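O-methyltransferase, SAM-dependent (Legionella pneumophila subsp. pneumophila, PDB 3R3H) probably transfers a methyl group from S-adenosylmethionine to an oxygen atom of its substrate, as class I O-methyltransferases do. Local coordinates at residues I168-V177 with Q186-N194; N194-V205 with D212-I220. All blocks are in the same frame, centred on the assembly; numbering follows the deposited sequence.

Contact 1. Residues I168-V177 with Q186-N194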
# COMPACT_ATOMS: atom_id res chain seq x y z
N ILE A 168 2.04 5.60 -9.53
CA ILE A 168 2.05 6.94 -10.10
C ILE A 168 1.78 7.93 -8.98
O ILE A 168 0.80 7.80 -8.25
CB ILE A 168 0.98 7.10 -11.20
CG1 ILE A 168 1.20 6.10 -12.34
CG2 ILE A 168 1.08 8.47 -11.80
CD1 ILE A 168 0.52 4.77 -12.16
N ASP A 169 2.65 8.93 -8.85
CA ASP A 169 2.52 9.91 -7.77
C ASP A 169 1.73 11.17 -8.15
O ASP A 169 1.49 11.44 -9.33
CB ASP A 169 3.91 10.31 -7.27
CG ASP A 169 3.90 10.83 -5.84
OD1 ASP A 169 4.87 11.52 -5.46
OD2 ASP A 169 2.92 10.54 -5.09
N ASN A 170 1.34 11.92 -7.12
CA ASN A 170 0.58 13.17 -7.24
C ASN A 170 -0.76 13.01 -7.96
O ASN A 170 -1.07 13.78 -8.88
CB ASN A 170 1.40 14.24 -7.98
CG ASN A 170 2.80 14.39 -7.44
OD1 ASN A 170 3.75 13.88 -8.03
ND2 ASN A 170 2.95 15.08 -6.31
N ILE A 171 -1.54 12.02 -7.56
CA ILE A 171 -2.84 11.78 -8.19
C ILE A 171 -3.77 12.97 -7.86
O ILE A 171 -4.55 13.43 -8.70
CB ILE A 171 -3.43 10.43 -7.72
CG1 ILE A 171 -2.50 9.30 -8.17
CG2 ILE A 171 -4.79 10.21 -8.33
CD1 ILE A 171 -2.12 9.36 -9.63
N PHE A 172 -3.67 13.45 -6.64
CA PHE A 172 -4.44 14.62 -6.23
C PHE A 172 -3.32 15.67 -6.28
O PHE A 172 -2.47 15.71 -5.40
CB PHE A 172 -4.93 14.48 -4.79
CG PHE A 172 -5.41 13.09 -4.43
CD1 PHE A 172 -6.27 12.37 -5.27
CD2 PHE A 172 -5.03 12.51 -3.22
CE1 PHE A 172 -6.74 11.11 -4.91
CE2 PHE A 172 -5.49 11.25 -2.85
CZ PHE A 172 -6.34 10.55 -3.70
N TRP A 173 -3.29 16.49 -7.32
CA TRP A 173 -2.24 17.49 -7.45
C TRP A 173 -2.37 18.57 -6.35
O TRP A 173 -2.50 19.76 -6.65
CB TRP A 173 -2.33 18.12 -8.84
CG TRP A 173 -1.15 18.93 -9.32
CD1 TRP A 173 -1.21 20.00 -10.17
CD2 TRP A 173 0.25 18.70 -9.07
NE1 TRP A 173 0.05 20.44 -10.47
CE2 TRP A 173 0.97 19.67 -9.82
CE3 TRP A 173 0.97 17.78 -8.29
CZ2 TRP A 173 2.36 19.74 -9.82
CZ3 TRP A 173 2.36 17.84 -8.29
CH2 TRP A 173 3.04 18.82 -9.05
N ASP A 174 -2.33 18.14 -5.10
CA ASP A 174 -2.44 19.03 -3.94
C ASP A 174 -3.88 19.47 -3.73
O ASP A 174 -4.17 20.37 -2.94
CB ASP A 174 -1.54 20.26 -4.12
CG ASP A 174 -1.52 21.16 -2.89
OD1 ASP A 174 -1.32 20.66 -1.76
OD2 ASP A 174 -1.70 22.38 -3.05
N GLY A 175 -4.79 18.80 -4.43
CA GLY A 175 -6.20 19.14 -4.31
C GLY A 175 -6.63 20.08 -5.42
O GLY A 175 -7.69 20.70 -5.35
N LYS A 176 -5.80 20.18 -6.45
CA LYS A 176 -6.08 21.03 -7.59
C LYS A 176 -6.80 20.24 -8.69
O LYS A 176 -7.09 20.78 -9.75
CB LYS A 176 -4.79 21.63 -8.13
CG LYS A 176 -3.90 22.24 -7.08
CD LYS A 176 -3.86 23.74 -7.17
CE LYS A 176 -4.99 24.39 -6.38
NZ LYS A 176 -4.82 25.88 -6.30
N VAL A 177 -7.05 18.95 -8.43
CA VAL A 177 -7.76 18.09 -9.39
C VAL A 177 -9.25 18.18 -9.06
O VAL A 177 -10.12 17.67 -9.79
CB VAL A 177 -7.33 16.59 -9.27
CG1 VAL A 177 -6.03 16.36 -10.03
CG2 VAL A 177 -7.18 16.20 -7.81
N GLN A 186 -0.70 21.26 -15.95
CA GLN A 186 -0.22 20.16 -15.12
C GLN A 186 -1.36 19.50 -14.39
O GLN A 186 -1.45 18.27 -14.33
CB GLN A 186 0.80 20.66 -14.11
CG GLN A 186 2.02 21.21 -14.76
CD GLN A 186 2.48 22.47 -14.08
OE1 GLN A 186 2.93 22.43 -12.93
NE2 GLN A 186 2.37 23.61 -14.78
N THR A 187 -2.24 20.32 -13.81
CA THR A 187 -3.39 19.79 -13.10
C THR A 187 -4.44 19.39 -14.15
O THR A 187 -5.40 18.70 -13.85
CB THR A 187 -3.96 20.83 -12.10
OG1 THR A 187 -5.31 21.15 -12.46
CG2 THR A 187 -3.12 22.09 -12.10
N ARG A 188 -4.22 19.81 -15.38
CA ARG A 188 -5.11 19.50 -16.48
C ARG A 188 -4.81 18.08 -16.96
O ARG A 188 -5.70 17.35 -17.39
CB ARG A 188 -4.91 20.50 -17.61
CG ARG A 188 -5.66 20.15 -18.87
CD ARG A 188 -5.08 20.92 -20.04
NE ARG A 188 -5.68 20.51 -21.31
CZ ARG A 188 -6.92 20.80 -21.67
NH1 ARG A 188 -7.71 21.49 -20.86
NH2 ARG A 188 -7.38 20.39 -22.86
N GLU A 189 -3.53 17.71 -16.89
CA GLU A 189 -3.07 16.39 -17.31
C GLU A 189 -3.34 15.33 -16.26
O GLU A 189 -3.64 14.18 -16.58
CB GLU A 189 -1.59 16.43 -17.59
CG GLU A 189 -1.26 16.75 -19.01
CD GLU A 189 -1.66 15.63 -19.95
OE1 GLU A 189 -2.44 15.90 -20.90
OE2 GLU A 189 -1.19 14.48 -19.74
N ILE A 190 -3.21 15.72 -15.00
CA ILE A 190 -3.47 14.77 -13.93
C ILE A 190 -4.94 14.39 -14.05
O ILE A 190 -5.26 13.20 -14.17
CB ILE A 190 -3.22 15.41 -12.52
CG1 ILE A 190 -1.81 16.04 -12.44
CG2 ILE A 190 -3.44 14.35 -11.43
CD1 ILE A 190 -0.66 15.11 -12.62
N LYS A 191 -5.83 15.39 -14.04
CA LYS A 191 -7.27 15.18 -14.15
C LYS A 191 -7.62 14.31 -15.34
O LYS A 191 -8.51 13.47 -15.27
CB LYS A 191 -8.00 16.52 -14.26
CG LYS A 191 -7.96 17.35 -13.00
CD LYS A 191 -8.54 18.74 -13.21
CE LYS A 191 -10.04 18.70 -13.50
NZ LYS A 191 -10.64 20.06 -13.65
N LYS A 192 -6.90 14.50 -16.44
CA LYS A 192 -7.13 13.72 -17.64
C LYS A 192 -6.73 12.27 -17.42
O LYS A 192 -7.48 11.37 -17.78
CB LYS A 192 -6.34 14.26 -18.84
CG LYS A 192 -6.90 15.50 -19.50
CD LYS A 192 -6.18 15.80 -20.83
CE LYS A 192 -6.66 17.11 -21.47
NZ LYS A 192 -5.87 17.51 -22.68
N LEU A 193 -5.56 12.06 -16.83
CA LEU A 193 -5.06 10.70 -16.57
C LEU A 193 -5.92 9.93 -15.59
O LEU A 193 -6.12 8.72 -15.75
CB LEU A 193 -3.62 10.74 -16.04
CG LEU A 193 -3.11 9.32 -15.74
CD1 LEU A 193 -2.74 8.60 -17.04
CD2 LEU A 193 -1.91 9.39 -14.82
N ASN A 194 -6.41 10.63 -14.56
CA ASN A 194 -7.27 10.01 -13.57
C ASN A 194 -8.55 9.48 -14.23
O ASN A 194 -9.11 8.48 -13.79
CB ASN A 194 -7.61 11.01 -12.46
CG ASN A 194 -6.44 11.27 -11.55
OD1 ASN A 194 -5.41 10.60 -11.64
ND2 ASN A 194 -6.58 12.24 -10.65
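Ile190 and Val177 meet in the tight half of this contact, where the loop leaving strand 164-169 of the Rossmann-like methyltransferase fold folds back over helix 185-198, which lies in the connection to strand 203-208. Val177 CG1 lies 3.6 Å from Ile190 CG2 and 3.7 Å from Lys191 CG, the valine and lysine side chains running past each other in opposite directions. Ile190 CG2 also touches the carbonyl oxygens of Asn170 and Ile171. One turn on, Asn194 ND2 donates to Ile171 O at 3.1 Å in a fairly straight bond (163° at the hydrogen) that stays in the amide plane; Tyr15 of the second subunit bonds the same ND2, so the amide is gripped from two chains. Ile171 CG2 rests 3.4 Å from Asn194 OD1. Trp173, partly exposed, still packs closely on Thr187: its CG, anti to the backbone N (chi1 -166°), turns the indole edge to the helix, with Thr187 CG2 near the ring plane, 3.4 Å from CD1. The contact opens to solvent at Gln186, whose CB sits obliquely 3.7 Å from Trp173 NE1, with Lys176 at the margin. Thr187 OG1 donates to Lys176 O at 3.3 Å, from well above the carbonyl plane.

Contact 2. Residues N194-V205 with D212-I220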
# COMPACT_ATOMS: atom_id res chain seq x y z
N ASN A 194 -6.41 10.63 -14.56
CA ASN A 194 -7.27 10.01 -13.57
C ASN A 194 -8.55 9.48 -14.23
O ASN A 194 -9.11 8.48 -13.79
CB ASN A 194 -7.61 11.01 -12.46
CG ASN A 194 -6.44 11.27 -11.55
OD1 ASN A 194 -5.41 10.60 -11.64
ND2 ASN A 194 -6.58 12.24 -10.65
N GLN A 195 -8.97 10.15 -15.30
CA GLN A 195 -10.15 9.74 -16.04
C GLN A 195 -9.83 8.53 -16.92
O GLN A 195 -10.62 7.60 -17.02
CB GLN A 195 -10.64 10.90 -16.91
CG GLN A 195 -12.12 11.16 -16.80
CD GLN A 195 -12.56 11.39 -15.37
OE1 GLN A 195 -12.01 12.25 -14.67
NE2 GLN A 195 -13.55 10.62 -14.93
N VAL A 196 -8.67 8.55 -17.57
CA VAL A 196 -8.27 7.43 -18.42
C VAL A 196 -8.21 6.15 -17.63
O VAL A 196 -8.65 5.10 -18.10
CB VAL A 196 -6.88 7.65 -19.05
CG1 VAL A 196 -6.50 6.44 -19.89
CG2 VAL A 196 -6.86 8.91 -19.89
N ILE A 197 -7.66 6.24 -16.42
CA ILE A 197 -7.52 5.08 -15.55
C ILE A 197 -8.87 4.59 -15.04
O ILE A 197 -9.14 3.39 -15.02
CB ILE A 197 -6.61 5.41 -14.35
CG1 ILE A 197 -5.19 5.68 -14.83
CG2 ILE A 197 -6.61 4.24 -13.36
CD1 ILE A 197 -4.24 6.11 -13.73
N LYS A 198 -9.70 5.54 -14.62
CA LYS A 198 -11.03 5.23 -14.12
C LYS A 198 -11.75 4.28 -15.08
O LYS A 198 -12.25 3.24 -14.67
CB LYS A 198 -11.84 6.52 -14.00
CG LYS A 198 -13.28 6.34 -13.57
CD LYS A 198 -13.99 7.67 -13.59
CE LYS A 198 -15.48 7.52 -13.32
NZ LYS A 198 -16.16 8.84 -13.42
N ASN A 199 -11.76 4.68 -16.35
CA ASN A 199 -12.42 3.95 -17.44
C ASN A 199 -11.57 2.89 -18.11
O ASN A 199 -11.96 2.34 -19.13
CB ASN A 199 -12.86 4.95 -18.51
CG ASN A 199 -13.62 6.12 -17.94
OD1 ASN A 199 -13.56 7.25 -18.46
ND2 ASN A 199 -14.36 5.87 -16.86
N ASP A 200 -10.39 2.63 -17.55
CA ASP A 200 -9.49 1.64 -18.13
C ASP A 200 -9.88 0.24 -17.68
O ASP A 200 -9.95 -0.05 -16.48
CB ASP A 200 -8.05 1.91 -17.71
CG ASP A 200 -7.05 1.17 -18.58
OD1 ASP A 200 -7.29 -0.01 -18.93
OD2 ASP A 200 -6.02 1.78 -18.92
N SER A 201 -10.13 -0.64 -18.65
CA SER A 201 -10.53 -2.01 -18.34
C SER A 201 -9.35 -2.98 -18.30
O SER A 201 -9.50 -4.11 -17.86
CB SER A 201 -11.56 -2.50 -19.37
OG SER A 201 -11.01 -2.54 -20.68
N ARG A 202 -8.19 -2.50 -18.74
CA ARG A 202 -6.94 -3.28 -18.82
C ARG A 202 -6.16 -3.62 -17.55
O ARG A 202 -5.26 -4.46 -17.59
CB ARG A 202 -5.96 -2.55 -19.73
CG ARG A 202 -6.43 -2.30 -21.13
CD ARG A 202 -5.39 -1.50 -21.89
NE ARG A 202 -5.25 -0.16 -21.32
CZ ARG A 202 -4.53 0.81 -21.87
NH1 ARG A 202 -3.87 0.59 -23.00
NH2 ARG A 202 -4.47 2.01 -21.30
N VAL A 203 -6.49 -2.99 -16.43
CA VAL A 203 -5.72 -3.22 -15.23
C VAL A 203 -6.48 -3.24 -13.91
O VAL A 203 -7.60 -2.74 -13.83
CB VAL A 203 -4.63 -2.12 -15.12
CG1 VAL A 203 -3.65 -2.22 -16.29
CG2 VAL A 203 -5.29 -0.73 -15.12
N PHE A 204 -5.86 -3.82 -12.88
CA PHE A 204 -6.43 -3.84 -11.54
C PHE A 204 -5.97 -2.48 -11.02
O PHE A 204 -4.97 -1.95 -11.47
CB PHE A 204 -5.82 -4.95 -10.69
CG PHE A 204 -6.09 -6.34 -11.21
CD1 PHE A 204 -7.40 -6.82 -11.35
CD2 PHE A 204 -5.04 -7.19 -11.53
CE1 PHE A 204 -7.64 -8.12 -11.81
CE2 PHE A 204 -5.27 -8.49 -11.99
CZ PHE A 204 -6.57 -8.95 -12.13
N VAL A 205 -6.69 -1.93 -10.06
CA VAL A 205 -6.35 -0.59 -9.59
C VAL A 205 -6.71 -0.32 -8.12
O VAL A 205 -7.67 -0.87 -7.59
CB VAL A 205 -7.09 0.44 -10.49
CG1 VAL A 205 -7.33 1.74 -9.76
CG2 VAL A 205 -6.29 0.66 -11.76
N ASP A 212 0.60 12.39 -2.34
CA ASP A 212 -0.19 13.43 -2.95
C ASP A 212 -1.17 12.55 -3.69
O ASP A 212 -1.71 12.92 -4.73
CB ASP A 212 0.62 14.24 -3.96
CG ASP A 212 0.06 15.63 -4.18
OD1 ASP A 212 0.40 16.27 -5.21
OD2 ASP A 212 -0.71 16.08 -3.30
N GLY A 213 -1.37 11.35 -3.14
CA GLY A 213 -2.23 10.37 -3.76
C GLY A 213 -1.33 9.48 -4.58
O GLY A 213 -0.54 9.97 -5.39
N MET A 214 -1.41 8.17 -4.37
CA MET A 214 -0.59 7.22 -5.12
C MET A 214 -1.46 6.13 -5.72
O MET A 214 -2.21 5.43 -5.02
CB MET A 214 0.49 6.61 -4.21
CG MET A 214 1.51 5.73 -4.94
SD MET A 214 2.92 5.21 -3.94
CE MET A 214 4.07 6.62 -4.21
N PHE A 215 -1.37 5.99 -7.03
CA PHE A 215 -2.16 5.01 -7.77
C PHE A 215 -1.35 3.75 -8.00
O PHE A 215 -0.20 3.82 -8.44
CB PHE A 215 -2.55 5.59 -9.13
CG PHE A 215 -4.04 5.76 -9.35
CD1 PHE A 215 -4.95 4.78 -8.96
CD2 PHE A 215 -4.52 6.89 -10.02
CE1 PHE A 215 -6.32 4.90 -9.25
CE2 PHE A 215 -5.88 7.02 -10.31
CZ PHE A 215 -6.78 6.03 -9.93
N LEU A 216 -1.93 2.60 -7.69
CA LEU A 216 -1.25 1.33 -7.93
C LEU A 216 -2.05 0.59 -9.00
O LEU A 216 -3.20 0.21 -8.76
CB LEU A 216 -1.21 0.48 -6.66
CG LEU A 216 -0.38 1.04 -5.50
CD1 LEU A 216 -0.42 0.06 -4.34
CD2 LEU A 216 1.06 1.25 -5.96
N VAL A 217 -1.47 0.39 -10.17
CA VAL A 217 -2.18 -0.31 -11.23
C VAL A 217 -1.41 -1.55 -11.64
O VAL A 217 -0.19 -1.55 -11.66
CB VAL A 217 -2.39 0.59 -12.48
CG1 VAL A 217 -2.76 2.01 -12.06
CG2 VAL A 217 -1.16 0.57 -13.35
N GLN A 218 -2.14 -2.61 -11.96
CA GLN A 218 -1.51 -3.85 -12.37
C GLN A 218 -2.26 -4.47 -13.55
O GLN A 218 -3.48 -4.60 -13.51
CB GLN A 218 -1.51 -4.83 -11.21
CG GLN A 218 -0.88 -6.17 -11.53
CD GLN A 218 -1.02 -7.14 -10.38
OE1 GLN A 218 -2.12 -7.57 -10.04
NE2 GLN A 218 0.11 -7.49 -9.78
N PRO A 219 -1.55 -4.83 -14.62
CA PRO A 219 -2.26 -5.42 -15.75
C PRO A 219 -3.01 -6.71 -15.37
O PRO A 219 -2.58 -7.47 -14.50
CB PRO A 219 -1.14 -5.65 -16.77
CG PRO A 219 0.07 -5.86 -15.93
CD PRO A 219 -0.09 -4.79 -14.87
N ILE A 220 -4.14 -6.94 -16.04
CA ILE A 220 -4.98 -8.12 -15.82
C ILE A 220 -4.63 -9.21 -16.81
O ILE A 220 -4.71 -10.40 -16.44
CB ILE A 220 -6.48 -7.77 -15.98
CG1 ILE A 220 -6.72 -7.22 -17.38
CG2 ILE A 220 -6.88 -6.70 -14.97
CD1 ILE A 220 -8.17 -6.94 -17.68
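Phe215 and Ile197 pack helix 185-198 against the C-terminal beta hairpin of strands 203-208 and 214-219: Ile197 CG2 makes a CH-pi contact over one ring face, offset toward the rim and 4.2 Å from the centroid. Asn194 OD1 comes in at the ring edge, and Val205 CG1 approaches obliquely. On the same face of the hairpin Val205 CG2 lies 3.8 Å from Val217 CG1, the two valines side by side. On the other face, that of Phe204 and Gln218, the Phe204 ring is met almost over its centre by Ile220 CG2, 3.5 Å from the centroid; Arg57 of the second subunit adds a cation-pi contact. The antiparallel register holds both sets in place: Phe204 and Gln218 form a hydrogen-bonded pair, N to O both ways, and Ile220 N donates to Arg202 O at 3.1 Å. Further out, the turn before strand 203-208 is shaped by Asp200, whose OD1 takes Arg202 N in an Asx turn while Arg202 grips the carboxylate side-on, NH2 to OD2 at 2.8 Å. Tyr153 OH and Glu154 extend this network, so the turn is held by salt bridges and hydrogen bonds, whereas helix and hairpin meet mainly through apolar contacts.

In the fold
Contacts 1 and 2 follow one another along the chain, with centres 13 Å apart, and share Asn194 on helix 185-198. Contact 1 ties the first two-thirds of that helix to the loop after strand 164-169, and contact 2 ties its end to the neighbouring strand 214-219. The two also touch directly: Phe172 N lies 2.8 Å from Asp212 O, Asn170 ND2 lies 3.0 Å from Asp212 OD1, and Ile171 CD1 packs 3.5 Å from Phe215 CD2. Asp169 and Asn170 lie near the C-terminal ends of the parallel strands, where class I methyltransferases carry their active site. Both contacts border the second subunit, meeting at Asn194, which touches Tyr15 and Ile19 of that chain.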